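Local coordinates for ankyrin repeat domain protein (Legionella pneumophila subsp. pneumophila, PDB 6MCA) that serves as a Legionella effector that interacts with the host LARP7 component of the 7SK snRNP complex, carries ankyrin repeats and is cysteine protease-like, at residues A[254-259]-A[269-274]; A[276-281]-A[360-365]; A[289-294]-A[337-342]; A[296-301]-A[330-335]. One frame throughout, in Å; residues are numbered along the deposited sequence.

Contact 1: residues A[254-259]-A[269-274]; sequences APMLIL and CFVRYH
Met256 and Tyr273 form a non-hydrogen-bonded antiparallel pair, and the methionine side chain touches its partner with both its first and its last carbon. Its CB lies 4.0 Å from Tyr273 CD1. CG, swung anti to the backbone N (chi1 -174°), passes 3.7 Å from Arg272 O and skirts the CG1 methyl of Val271. SD carries the chain outward, then a bend at chi3 (-65°) folds CE back to 3.8 Å from Tyr273 CD1, coming obliquely to the ring. The axes of strands 256-259 and 269-273 run 167° apart, antiparallel, and the backbone bonds fix the register: Leu257 N to Arg272 O and Arg272 N to Leu257 O are both 2.9 Å, and Leu259 and Phe270 bond likewise two residues further along, at the next hydrogen-bonded pair. At the open end, His274 N gives only a weak bond to Pro255 O. On the face bearing Leu257 and Arg272, the CB atoms of these two residues meet at 3.9 Å; the arginine then bends at chi2, and its NE reaches His274 O at 2.7 Å, nearly straight and within the guanidinium plane. Helices flank the hairpin: Met256 and Ile258 pack on Ala224 of helix 215-233 and Val271 on Met362 of helix 355-364, while Leu259 and Phe270 face Phe311 of helix 305-312 and Trp277 of the next strand.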
loop_
_atom_site.group_PDB
_atom_site.type_symbol
_atom_site.label_atom_id
_atom_site.label_comp_id
_atom_site.label_asym_id
_atom_site.label_seq_id
_atom_site.Cartn_x
_atom_site.Cartn_y
_atom_site.Cartn_z
ATOM N N ALA A 254 4.893 -11.391 -20.681
ATOM C CA ALA A 254 5.633 -10.189 -20.343
ATOM C C ALA A 254 7.056 -10.548 -19.917
ATOM O O ALA A 254 7.298 -11.634 -19.381
ATOM C CB ALA A 254 4.928 -9.427 -19.224
ATOM N N PRO A 255 8.021 -9.653 -20.148
ATOM C CA PRO A 255 9.406 -9.981 -19.767
ATOM C C PRO A 255 9.599 -10.117 -18.267
ATOM O O PRO A 255 10.346 -10.997 -17.824
ATOM C CB PRO A 255 10.212 -8.811 -20.348
ATOM C CG PRO A 255 9.236 -7.686 -20.428
ATOM C CD PRO A 255 7.921 -8.324 -20.777
ATOM N N MET A 256 8.946 -9.275 -17.471
ATOM C CA MET A 256 9.075 -9.316 -16.023
ATOM C C MET A 256 7.705 -9.495 -15.380
ATOM O O MET A 256 6.689 -9.018 -15.892
ATOM C CB MET A 256 9.747 -8.045 -15.484
ATOM C CG MET A 256 10.047 -8.086 -13.992
ATOM S SD MET A 256 10.841 -6.588 -13.385
ATOM C CE MET A 256 12.391 -6.658 -14.275
ATOM N N LEU A 257 7.699 -10.189 -14.246
ATOM C CA LEU A 257 6.481 -10.567 -13.548
ATOM C C LEU A 257 6.734 -10.450 -12.052
ATOM O O LEU A 257 7.729 -10.980 -11.552
ATOM C CB LEU A 257 6.077 -12.000 -13.910
ATOM C CG LEU A 257 4.592 -12.341 -14.020
ATOM C CD1 LEU A 257 4.414 -13.661 -14.762
ATOM C CD2 LEU A 257 3.942 -12.383 -12.653
ATOM N N ILE A 258 5.850 -9.756 -11.343
ATOM C CA ILE A 258 5.952 -9.600 -9.895
ATOM C C ILE A 258 4.764 -10.310 -9.261
ATOM O O ILE A 258 3.607 -9.964 -9.532
ATOM C CB ILE A 258 6.007 -8.122 -9.481
ATOM C CG1 ILE A 258 7.268 -7.463 -10.041
ATOM C CG2 ILE A 258 5.978 -7.987 -7.963
ATOM C CD1 ILE A 258 7.406 -6.003 -9.674
ATOM N N LEU A 259 5.048 -11.300 -8.419
ATOM C CA LEU A 259 4.022 -12.130 -7.787
ATOM C C LEU A 259 4.118 -12.004 -6.275
ATOM O O LEU A 259 4.988 -12.638 -5.649
ATOM C CB LEU A 259 4.174 -13.589 -8.211
ATOM C CG LEU A 259 3.856 -13.901 -9.671
ATOM C CD1 LEU A 259 4.291 -15.308 -10.034
ATOM C CD2 LEU A 259 2.374 -13.722 -9.922
ATOM N N CYS A 269 7.600 -12.018 -1.709
ATOM C CA CYS A 269 7.558 -11.563 -3.091
ATOM C C CYS A 269 8.359 -12.488 -3.993
ATOM O O CYS A 269 9.397 -13.018 -3.595
ATOM C CB CYS A 269 8.073 -10.128 -3.207
ATOM S SG CYS A 269 6.942 -8.905 -2.500
ATOM N N PHE A 270 7.864 -12.687 -5.209
ATOM C CA PHE A 270 8.574 -13.449 -6.219
ATOM C C PHE A 270 8.708 -12.600 -7.472
ATOM O O PHE A 270 7.810 -11.824 -7.807
ATOM C CB PHE A 270 7.851 -14.760 -6.537
ATOM C CG PHE A 270 7.759 -15.698 -5.368
ATOM C CD1 PHE A 270 6.744 -15.567 -4.434
ATOM C CD2 PHE A 270 8.692 -16.707 -5.198
ATOM C CE1 PHE A 270 6.655 -16.430 -3.360
ATOM C CE2 PHE A 270 8.609 -17.574 -4.125
ATOM C CZ PHE A 270 7.590 -17.435 -3.205
ATOM N N VAL A 271 9.841 -12.736 -8.149
ATOM C CA VAL A 271 10.111 -11.991 -9.372
ATOM C C VAL A 271 10.526 -12.975 -10.454
ATOM O O VAL A 271 11.448 -13.769 -10.256
ATOM C CB VAL A 271 11.200 -10.919 -9.173
ATOM C CG1 VAL A 271 11.440 -10.171 -10.473
ATOM C CG2 VAL A 271 10.807 -9.954 -8.067
ATOM N N ARG A 272 9.842 -12.925 -11.589
ATOM C CA ARG A 272 10.204 -13.702 -12.765
ATOM C C ARG A 272 10.738 -12.750 -13.823
ATOM O O ARG A 272 10.094 -11.747 -14.139
ATOM C CB ARG A 272 8.999 -14.484 -13.296
ATOM C CG ARG A 272 9.317 -15.480 -14.405
ATOM C CD ARG A 272 9.196 -14.853 -15.792
ATOM N NE ARG A 272 9.536 -15.805 -16.843
ATOM C CZ ARG A 272 8.640 -16.449 -17.584
ATOM N NH1 ARG A 272 7.345 -16.234 -17.397
ATOM N NH2 ARG A 272 9.041 -17.304 -18.514
ATOM N N TYR A 273 11.919 -13.051 -14.356
ATOM C CA TYR A 273 12.484 -12.287 -15.464
ATOM C C TYR A 273 13.132 -13.273 -16.420
ATOM O O TYR A 273 14.216 -13.792 -16.134
ATOM C CB TYR A 273 13.493 -11.246 -14.985
ATOM C CG TYR A 273 14.068 -10.420 -16.114
ATOM C CD1 TYR A 273 13.299 -9.456 -16.755
ATOM C CD2 TYR A 273 15.374 -10.610 -16.547
ATOM C CE1 TYR A 273 13.815 -8.702 -17.791
ATOM C CE2 TYR A 273 15.900 -9.859 -17.584
ATOM C CZ TYR A 273 15.115 -8.907 -18.202
ATOM O OH TYR A 273 15.632 -8.156 -19.233
ATOM N N HIS A 274 12.469 -13.525 -17.549
ATOM C CA HIS A 274 12.919 -14.512 -18.524
ATOM C C HIS A 274 13.120 -15.864 -17.850
ATOM O O HIS A 274 12.172 -16.424 -17.287
ATOM C CB HIS A 274 14.198 -14.038 -19.218
ATOM C CG HIS A 274 14.033 -12.756 -19.973
ATOM N ND1 HIS A 274 12.849 -12.398 -20.583
ATOM C CD2 HIS A 274 14.900 -11.745 -20.218
ATOM C CE1 HIS A 274 12.994 -11.224 -21.169
ATOM N NE2 HIS A 274 14.230 -10.805 -20.962
#

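Contact 2: residues A[276-281]-A[360-365]; sequences WWAKID and YSMQEL
The strand carrying Trp276 and Ala278 and the helical turn carrying Met362 run nearly antiparallel (157°), their axes 9.9 Å apart at closest, a spacing bridged by side chains without a hydrogen bond. Met362 spans the gap. Its thioether passes over Ala278, SD lying 3.5 Å from Ala278 CB, and a bend at chi3 (69°) turns the terminal methyl along the strand toward Trp276. There CE sits 3.7 Å from Trp276 CB and 3.5 Å from Trp276 O, so one methyl touches both side chain and backbone of the same residue. Leu365, three residues on from Met362, makes the second contact: its CD1 stands 3.5 Å from the centroid of the five-membered ring of Trp276 and only 8° off the ring normal, a CH-pi contact squarely over the face. Phe334 of strand 331-337 meets both the indole and Leu365, while Tyr273 of strand 266-273 also touches Met362. Trp277 points away from the helix. Helix 355-364 thus packs against one face of the five-stranded antiparallel sheet, running nearly antiparallel to strand 276-280, an alpha-on-beta packing consistent with the cysteine protease-like character given to this protein.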
loop_
_atom_site.group_PDB
_atom_site.type_symbol
_atom_site.label_atom_id
_atom_site.label_comp_id
_atom_site.label_asym_id
_atom_site.label_seq_id
_atom_site.Cartn_x
_atom_site.Cartn_y
_atom_site.Cartn_z
ATOM N N TRP A 276 14.877 -16.461 -15.198
ATOM C CA TRP A 276 15.299 -16.265 -13.819
ATOM C C TRP A 276 14.093 -16.093 -12.906
ATOM O O TRP A 276 13.092 -15.478 -13.288
ATOM C CB TRP A 276 16.222 -15.052 -13.698
ATOM C CG TRP A 276 17.406 -15.132 -14.602
ATOM C CD1 TRP A 276 17.627 -14.399 -15.731
ATOM C CD2 TRP A 276 18.531 -16.007 -14.464
ATOM N NE1 TRP A 276 18.824 -14.758 -16.301
ATOM C CE2 TRP A 276 19.398 -15.745 -15.543
ATOM C CE3 TRP A 276 18.890 -16.984 -13.533
ATOM C CZ2 TRP A 276 20.602 -16.423 -15.715
ATOM C CZ3 TRP A 276 20.085 -17.657 -13.704
ATOM C CH2 TRP A 276 20.927 -17.374 -14.786
ATOM N N TRP A 277 14.207 -16.630 -11.694
ATOM C CA TRP A 277 13.165 -16.576 -10.679
ATOM C C TRP A 277 13.806 -16.136 -9.374
ATOM O O TRP A 277 14.964 -16.456 -9.113
ATOM C CB TRP A 277 12.489 -17.947 -10.534
ATOM C CG TRP A 277 11.434 -18.049 -9.474
ATOM C CD1 TRP A 277 11.622 -18.340 -8.154
ATOM C CD2 TRP A 277 10.020 -17.896 -9.654
ATOM N NE1 TRP A 277 10.413 -18.365 -7.498
ATOM C CE2 TRP A 277 9.415 -18.095 -8.396
ATOM C CE3 TRP A 277 9.208 -17.600 -10.754
ATOM C CZ2 TRP A 277 8.035 -18.011 -8.210
ATOM C CZ3 TRP A 277 7.838 -17.516 -10.566
ATOM C CH2 TRP A 277 7.267 -17.720 -9.303
ATOM N N ALA A 278 13.075 -15.380 -8.564
ATOM C CA ALA A 278 13.649 -14.842 -7.339
ATOM C C ALA A 278 12.617 -14.870 -6.229
ATOM O O ALA A 278 11.472 -14.457 -6.434
ATOM C CB ALA A 278 14.156 -13.410 -7.540
ATOM N N LYS A 279 13.036 -15.346 -5.061
ATOM C CA LYS A 279 12.221 -15.332 -3.856
ATOM C C LYS A 279 12.797 -14.322 -2.873
ATOM O O LYS A 279 14.009 -14.317 -2.610
ATOM C CB LYS A 279 12.149 -16.719 -3.213
ATOM C CG LYS A 279 11.311 -16.753 -1.944
ATOM C CD LYS A 279 11.001 -18.174 -1.509
ATOM C CE LYS A 279 12.266 -18.926 -1.144
ATOM N NZ LYS A 279 11.963 -20.259 -0.552
ATOM N N ILE A 280 11.918 -13.473 -2.341
ATOM C CA ILE A 280 12.255 -12.414 -1.403
ATOM C C ILE A 280 11.385 -12.615 -0.172
ATOM O O ILE A 280 10.151 -12.499 -0.244
ATOM C CB ILE A 280 12.031 -11.019 -2.003
ATOM C CG1 ILE A 280 12.750 -10.888 -3.346
ATOM C CG2 ILE A 280 12.478 -9.944 -1.024
ATOM C CD1 ILE A 280 12.249 -9.739 -4.191
ATOM N N ASP A 281 12.028 -12.926 0.955
ATOM C CA ASP A 281 11.351 -13.054 2.243
ATOM C C ASP A 281 12.372 -12.667 3.310
ATOM O O ASP A 281 13.229 -13.478 3.676
ATOM C CB ASP A 281 10.821 -14.466 2.457
ATOM C CG ASP A 281 9.998 -14.596 3.727
ATOM O OD1 ASP A 281 9.790 -13.575 4.419
ATOM O OD2 ASP A 281 9.556 -15.723 4.036
ATOM N N TYR A 360 16.183 -5.220 -10.515
ATOM C CA TYR A 360 17.296 -4.564 -11.194
ATOM C C TYR A 360 18.442 -5.541 -11.443
ATOM O O TYR A 360 18.938 -5.667 -12.572
ATOM C CB TYR A 360 17.775 -3.366 -10.371
ATOM C CG TYR A 360 18.673 -2.425 -11.138
ATOM C CD1 TYR A 360 20.018 -2.720 -11.327
ATOM C CD2 TYR A 360 18.179 -1.245 -11.676
ATOM C CE1 TYR A 360 20.842 -1.870 -12.031
ATOM C CE2 TYR A 360 18.998 -0.386 -12.381
ATOM C CZ TYR A 360 20.328 -0.705 -12.554
ATOM O OH TYR A 360 21.151 0.140 -13.256
ATOM N N SER A 361 18.872 -6.246 -10.393
ATOM C CA SER A 361 19.959 -7.211 -10.534
ATOM C C SER A 361 19.616 -8.284 -11.558
ATOM O O SER A 361 20.465 -8.673 -12.368
ATOM C CB SER A 361 20.275 -7.851 -9.182
ATOM O OG SER A 361 20.879 -6.921 -8.304
ATOM N N MET A 362 18.376 -8.777 -11.536
ATOM C CA MET A 362 17.979 -9.804 -12.494
ATOM C C MET A 362 18.028 -9.273 -13.919
ATOM O O MET A 362 18.365 -10.010 -14.853
ATOM C CB MET A 362 16.582 -10.324 -12.159
ATOM C CG MET A 362 16.523 -11.117 -10.870
ATOM S SD MET A 362 14.833 -11.472 -10.370
ATOM C CE MET A 362 14.341 -12.638 -11.637
ATOM N N GLN A 363 17.694 -7.995 -14.108
ATOM C CA GLN A 363 17.862 -7.392 -15.425
ATOM C C GLN A 363 19.331 -7.282 -15.808
ATOM O O GLN A 363 19.666 -7.356 -16.996
ATOM C CB GLN A 363 17.210 -6.013 -15.470
ATOM C CG GLN A 363 15.701 -6.042 -15.497
ATOM C CD GLN A 363 15.107 -4.654 -15.540
ATOM O OE1 GLN A 363 14.822 -4.122 -16.614
ATOM N NE2 GLN A 363 14.924 -4.052 -14.370
ATOM N N GLU A 364 20.217 -7.104 -14.823
ATOM C CA GLU A 364 21.638 -6.959 -15.130
ATOM C C GLU A 364 22.227 -8.226 -15.743
ATOM O O GLU A 364 23.227 -8.154 -16.465
ATOM C CB GLU A 364 22.415 -6.577 -13.871
ATOM C CG GLU A 364 22.197 -5.145 -13.410
ATOM C CD GLU A 364 23.138 -4.162 -14.081
ATOM O OE1 GLU A 364 23.332 -4.260 -15.311
ATOM O OE2 GLU A 364 23.687 -3.289 -13.375
ATOM N N LEU A 365 21.634 -9.384 -15.469
ATOM C CA LEU A 365 22.132 -10.649 -16.004
ATOM C C LEU A 365 22.086 -10.675 -17.529
ATOM O O LEU A 365 22.392 -11.691 -18.153
ATOM C CB LEU A 365 21.331 -11.824 -15.439
ATOM C CG LEU A 365 21.402 -12.033 -13.926
ATOM C CD1 LEU A 365 20.384 -13.069 -13.479
ATOM C CD2 LEU A 365 22.805 -12.444 -13.510
#

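Contact 3: residues A[289-294]-A[337-342]; sequences EGSVNI and MPISSQ
The planar carbonyl group of Ile339 receives the hydroxyl of Ser291 on one face: OG of Ser291 lies 2.9 Å from Ile339 O but 46° out of the carbonyl plane, so the bond does not follow a lone pair. A second carbonyl, that of Val292, is met closer to its plane, with Met337 N 3.0 Å from Val292 O and tilted 27°. The amide of Asn293 works at its edge within its own segment: ND2 of Asn293 reaches Glu289 O at 3.2 Å, in the plane of its own amide though well above that of the Glu289 carbonyl. Gly290, with positive phi, is the first residue after helix 286-289 to leave helical angles. The contact lies at the edge of the antiparallel sheet, beside an outermost strand, 331-337. A water stands between the two chains, 2.9 Å from Met337 O and 3.3 Å from Val292 N, bonded to both. Pro338 centres an inverse gamma turn, closed by Ile339 N on Met337 O, in the loop that leads on to helix 348-353. The branches of Val292 are split between two partners. CG1, anti to the backbone N (chi1 168°), lies alongside Met337 CB at 3.7 Å, both side chains pointing the same way; CG2 meets Ile339 CG1 at 3.7 Å, and there the side chains slant across each other. Val358 of helix 355-364 covers Val292 and Met337, and Leu377 of helix 373-399 covers Met337 and Ile339.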
loop_
_atom_site.group_PDB
_atom_site.type_symbol
_atom_site.label_atom_id
_atom_site.label_comp_id
_atom_site.label_asym_id
_atom_site.label_seq_id
_atom_site.Cartn_x
_atom_site.Cartn_y
_atom_site.Cartn_z
ATOM N N GLU A 289 17.353 -19.366 4.927
ATOM C CA GLU A 289 17.623 -19.257 3.502
ATOM C C GLU A 289 18.370 -17.996 3.105
ATOM O O GLU A 289 18.903 -17.947 1.993
ATOM C CB GLU A 289 16.306 -19.311 2.710
ATOM C CG GLU A 289 15.597 -20.642 2.711
ATOM C CD GLU A 289 14.498 -20.672 1.669
ATOM O OE1 GLU A 289 13.813 -19.641 1.526
ATOM O OE2 GLU A 289 14.323 -21.709 0.993
ATOM N N GLY A 290 18.428 -16.991 3.968
ATOM C CA GLY A 290 18.781 -15.657 3.539
ATOM C C GLY A 290 17.571 -14.943 2.966
ATOM O O GLY A 290 16.506 -15.523 2.748
ATOM N N SER A 291 17.745 -13.648 2.705
ATOM C CA SER A 291 16.598 -12.826 2.334
ATOM C C SER A 291 16.188 -13.024 0.881
ATOM O O SER A 291 14.993 -13.125 0.585
ATOM C CB SER A 291 16.901 -11.353 2.601
ATOM O OG SER A 291 16.830 -11.056 3.983
ATOM N N VAL A 292 17.150 -13.070 -0.039
ATOM C CA VAL A 292 16.864 -13.016 -1.470
ATOM C C VAL A 292 17.636 -14.118 -2.177
ATOM O O VAL A 292 18.876 -14.107 -2.182
ATOM C CB VAL A 292 17.225 -11.648 -2.074
ATOM C CG1 VAL A 292 17.207 -11.727 -3.591
ATOM C CG2 VAL A 292 16.271 -10.577 -1.569
ATOM N N ASN A 293 16.906 -15.037 -2.812
ATOM C CA ASN A 293 17.501 -16.132 -3.571
ATOM C C ASN A 293 17.055 -16.070 -5.026
ATOM O O ASN A 293 15.877 -15.841 -5.315
ATOM C CB ASN A 293 17.126 -17.491 -2.971
ATOM C CG ASN A 293 17.801 -17.743 -1.639
ATOM O OD1 ASN A 293 18.955 -18.168 -1.587
ATOM N ND2 ASN A 293 17.085 -17.482 -0.552
ATOM N N ILE A 294 17.999 -16.293 -5.941
ATOM C CA ILE A 294 17.761 -16.223 -7.378
ATOM C C ILE A 294 18.113 -17.571 -7.990
ATOM O O ILE A 294 19.235 -18.064 -7.816
ATOM C CB ILE A 294 18.581 -15.096 -8.034
ATOM C CG1 ILE A 294 18.317 -13.761 -7.332
ATOM C CG2 ILE A 294 18.264 -15.001 -9.522
ATOM C CD1 ILE A 294 19.293 -12.670 -7.710
ATOM N N MET A 337 21.273 -12.440 -2.766
ATOM C CA MET A 337 21.528 -11.022 -2.549
ATOM C C MET A 337 21.538 -10.718 -1.054
ATOM O O MET A 337 20.621 -11.141 -0.329
ATOM C CB MET A 337 20.494 -10.148 -3.270
ATOM C CG MET A 337 20.803 -9.944 -4.747
ATOM S SD MET A 337 19.700 -8.784 -5.577
ATOM C CE MET A 337 19.974 -7.299 -4.611
ATOM N N PRO A 338 22.548 -9.997 -0.558
ATOM C CA PRO A 338 22.650 -9.678 0.883
ATOM C C PRO A 338 21.715 -8.549 1.301
ATOM O O PRO A 338 22.122 -7.438 1.652
ATOM C CB PRO A 338 24.129 -9.303 1.027
ATOM C CG PRO A 338 24.484 -8.712 -0.294
ATOM C CD PRO A 338 23.700 -9.487 -1.322
ATOM N N ILE A 339 20.419 -8.836 1.265
ATOM C CA ILE A 339 19.400 -7.901 1.722
ATOM C C ILE A 339 19.191 -8.114 3.216
ATOM O O ILE A 339 19.075 -9.255 3.678
ATOM C CB ILE A 339 18.089 -8.095 0.940
ATOM C CG1 ILE A 339 18.261 -7.646 -0.514
ATOM C CG2 ILE A 339 16.951 -7.344 1.605
ATOM C CD1 ILE A 339 17.887 -6.198 -0.764
ATOM N N SER A 340 19.154 -7.019 3.972
ATOM C CA SER A 340 19.047 -7.112 5.421
ATOM C C SER A 340 17.724 -7.754 5.829
ATOM O O SER A 340 16.687 -7.564 5.187
ATOM C CB SER A 340 19.173 -5.727 6.056
ATOM O OG SER A 340 17.968 -4.993 5.928
ATOM N N SER A 341 17.772 -8.523 6.912
ATOM C CA SER A 341 16.593 -9.208 7.414
ATOM C C SER A 341 15.686 -8.242 8.171
ATOM O O SER A 341 16.121 -7.211 8.691
ATOM C CB SER A 341 16.990 -10.369 8.327
ATOM O OG SER A 341 17.727 -11.350 7.618
ATOM N N GLN A 342 14.399 -8.594 8.220
ATOM C CA GLN A 342 13.387 -7.857 8.982
ATOM C C GLN A 342 12.684 -8.887 9.867
ATOM O O GLN A 342 11.602 -9.383 9.544
ATOM C CB GLN A 342 12.416 -7.114 8.048
ATOM C CG GLN A 342 11.209 -6.474 8.734
ATOM C CD GLN A 342 11.554 -5.212 9.499
ATOM O OE1 GLN A 342 12.708 -4.782 9.528
ATOM N NE2 GLN A 342 10.549 -4.608 10.122
HETATM O O HOH W 1 20.251 -13.891 0.638
#

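Contact 4: residues A[296-301]-A[330-335]; sequences RITRPE and GLLPFA
Ile297 and Leu331 lie side by side and point the same way, Ile297 CG1 meeting Leu331 CD2 at 3.9 Å on the sheet face that also holds Trp277. Thr298, just past the strand, and Leu332 are turned differently: they cross at about a right angle, with Thr298 CG2 3.9 Å from Leu332 CB. Further along, the guanidinium of Arg296 comes obliquely to the ring of Phe334, NH1 no nearer than 4.3 Å to CE1, a loose approach. Arg299 runs extended past Gly330, its CD 3.8 Å from Gly330 N. Reciprocal backbone bonds between Arg296 and Leu332 hold the strands in antiparallel register; beyond them Phe334 and Ala335 both face Ile294 in a classic beta bulge. At the other end Thr298 places OG1 between its backbone N and carbonyl carbon (chi1 67°), directing the hydroxyl in plane onto a lone pair of Gly330 O, though the modelled separation is too short to be trusted exactly. Thr298 N reaches Gly330 O too, at 3.2 Å, from above the carbonyl plane. If the short hydroxyl bond is taken at face value, Gly330 O accepts from both N and OG1 of one threonine, which would tie the glycine that follows helix 318-329 to the end of strand 292-297.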
loop_
_atom_site.group_PDB
_atom_site.type_symbol
_atom_site.label_atom_id
_atom_site.label_comp_id
_atom_site.label_asym_id
_atom_site.label_seq_id
_atom_site.Cartn_x
_atom_site.Cartn_y
_atom_site.Cartn_z
ATOM N N ARG A 296 17.581 -20.326 -11.574
ATOM C CA ARG A 296 17.290 -20.471 -12.992
ATOM C C ARG A 296 16.104 -21.412 -13.162
ATOM O O ARG A 296 16.053 -22.475 -12.533
ATOM C CB ARG A 296 18.501 -21.009 -13.754
ATOM C CG ARG A 296 18.257 -21.165 -15.250
ATOM C CD ARG A 296 19.260 -22.110 -15.897
ATOM N NE ARG A 296 20.638 -21.672 -15.699
ATOM C CZ ARG A 296 21.237 -20.741 -16.435
ATOM N NH1 ARG A 296 22.496 -20.405 -16.184
ATOM N NH2 ARG A 296 20.579 -20.143 -17.419
ATOM N N ILE A 297 15.153 -21.018 -14.004
ATOM C CA ILE A 297 13.976 -21.838 -14.275
ATOM C C ILE A 297 14.358 -22.873 -15.327
ATOM O O ILE A 297 14.507 -22.547 -16.507
ATOM C CB ILE A 297 12.789 -20.985 -14.734
ATOM C CG1 ILE A 297 12.417 -19.966 -13.655
ATOM C CG2 ILE A 297 11.599 -21.867 -15.073
ATOM C CD1 ILE A 297 11.501 -18.866 -14.144
ATOM N N THR A 298 14.526 -24.125 -14.900
ATOM C CA THR A 298 14.926 -25.198 -15.801
ATOM C C THR A 298 13.745 -25.953 -16.396
ATOM O O THR A 298 13.932 -26.693 -17.368
ATOM C CB THR A 298 15.850 -26.189 -15.082
ATOM O OG1 THR A 298 15.121 -26.877 -14.056
ATOM C CG2 THR A 298 17.034 -25.459 -14.460
ATOM N N ARG A 299 12.540 -25.784 -15.849
ATOM C CA ARG A 299 11.314 -26.329 -16.428
ATOM C C ARG A 299 10.349 -25.177 -16.696
ATOM O O ARG A 299 9.330 -25.035 -16.008
ATOM C CB ARG A 299 10.675 -27.376 -15.516
ATOM C CG ARG A 299 11.646 -28.412 -14.963
ATOM C CD ARG A 299 10.975 -29.311 -13.929
ATOM N NE ARG A 299 11.721 -30.549 -13.708
ATOM C CZ ARG A 299 11.678 -31.609 -14.510
ATOM N NH1 ARG A 299 10.918 -31.594 -15.596
ATOM N NH2 ARG A 299 12.396 -32.689 -14.227
ATOM N N PRO A 300 10.638 -24.333 -17.692
ATOM C CA PRO A 300 9.731 -23.209 -17.978
ATOM C C PRO A 300 8.378 -23.649 -18.506
ATOM O O PRO A 300 7.430 -22.854 -18.471
ATOM C CB PRO A 300 10.502 -22.393 -19.024
ATOM C CG PRO A 300 11.355 -23.405 -19.711
ATOM C CD PRO A 300 11.739 -24.415 -18.664
ATOM N N GLU A 301 8.260 -24.887 -18.990
ATOM C CA GLU A 301 6.987 -25.390 -19.488
ATOM C C GLU A 301 5.947 -25.536 -18.383
ATOM O O GLU A 301 4.754 -25.646 -18.683
ATOM C CB GLU A 301 7.194 -26.736 -20.186
ATOM C CG GLU A 301 7.712 -27.842 -19.271
ATOM C CD GLU A 301 9.227 -27.874 -19.175
ATOM O OE1 GLU A 301 9.883 -26.947 -19.694
ATOM O OE2 GLU A 301 9.765 -28.831 -18.578
ATOM N N GLY A 330 11.530 -26.507 -11.429
ATOM C CA GLY A 330 12.912 -26.939 -11.499
ATOM C C GLY A 330 13.869 -25.808 -11.182
ATOM O O GLY A 330 14.763 -25.497 -11.974
ATOM N N LEU A 331 13.683 -25.185 -10.021
ATOM C CA LEU A 331 14.422 -23.981 -9.654
ATOM C C LEU A 331 15.845 -24.355 -9.259
ATOM O O LEU A 331 16.073 -24.907 -8.178
ATOM C CB LEU A 331 13.709 -23.249 -8.521
ATOM C CG LEU A 331 12.357 -22.645 -8.897
ATOM C CD1 LEU A 331 11.805 -21.807 -7.754
ATOM C CD2 LEU A 331 12.480 -21.818 -10.169
ATOM N N LEU A 332 16.802 -24.041 -10.128
ATOM C CA LEU A 332 18.206 -24.326 -9.866
ATOM C C LEU A 332 18.853 -23.126 -9.190
ATOM O O LEU A 332 18.936 -22.055 -9.806
ATOM C CB LEU A 332 18.931 -24.650 -11.164
ATOM C CG LEU A 332 20.447 -24.844 -11.121
ATOM C CD1 LEU A 332 20.837 -25.870 -10.070
ATOM C CD2 LEU A 332 20.963 -25.251 -12.491
ATOM N N PRO A 333 19.314 -23.248 -7.943
ATOM C CA PRO A 333 19.926 -22.101 -7.257
ATOM C C PRO A 333 21.095 -21.531 -8.046
ATOM O O PRO A 333 21.956 -22.265 -8.537
ATOM C CB PRO A 333 20.381 -22.693 -5.918
ATOM C CG PRO A 333 19.479 -23.858 -5.702
ATOM C CD PRO A 333 19.218 -24.428 -7.068
ATOM N N PHE A 334 21.117 -20.204 -8.163
ATOM C CA PHE A 334 22.106 -19.535 -8.996
ATOM C C PHE A 334 22.836 -18.439 -8.231
ATOM O O PHE A 334 24.068 -18.364 -8.269
ATOM C CB PHE A 334 21.435 -18.956 -10.245
ATOM C CG PHE A 334 22.371 -18.195 -11.140
ATOM C CD1 PHE A 334 23.200 -18.864 -12.025
ATOM C CD2 PHE A 334 22.418 -16.810 -11.099
ATOM C CE1 PHE A 334 24.063 -18.167 -12.851
ATOM C CE2 PHE A 334 23.278 -16.107 -11.921
ATOM C CZ PHE A 334 24.100 -16.785 -12.800
ATOM N N ALA A 335 22.092 -17.582 -7.535
ATOM C CA ALA A 335 22.698 -16.442 -6.863
ATOM C C ALA A 335 21.884 -16.072 -5.632
ATOM O O ALA A 335 20.796 -16.598 -5.393
ATOM C CB ALA A 335 22.822 -15.240 -7.807
#

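From the N terminus, contact 1 closes first: 254-259 pairs with 269-274 around a short hairpin, and this is complete before any other contact opens. Contact 2 then spans the longest interval, from strand 276-280 to helix 355-364. Within that interval contact 3 joins 289-294 to 337-342, and contact 4, innermost, joins 296-301 to 330-335 around helices 305-312 and 318-329; the three enclose one another without crossing. All four reach the same five-stranded sheet. Probable backbone hydrogen bonds from Val271 N to Ala278 O and from Lys279 N to Asn293 O carry it from contact 1 through contact 2 to contact 3, and Ile294 links contacts 3 and 4.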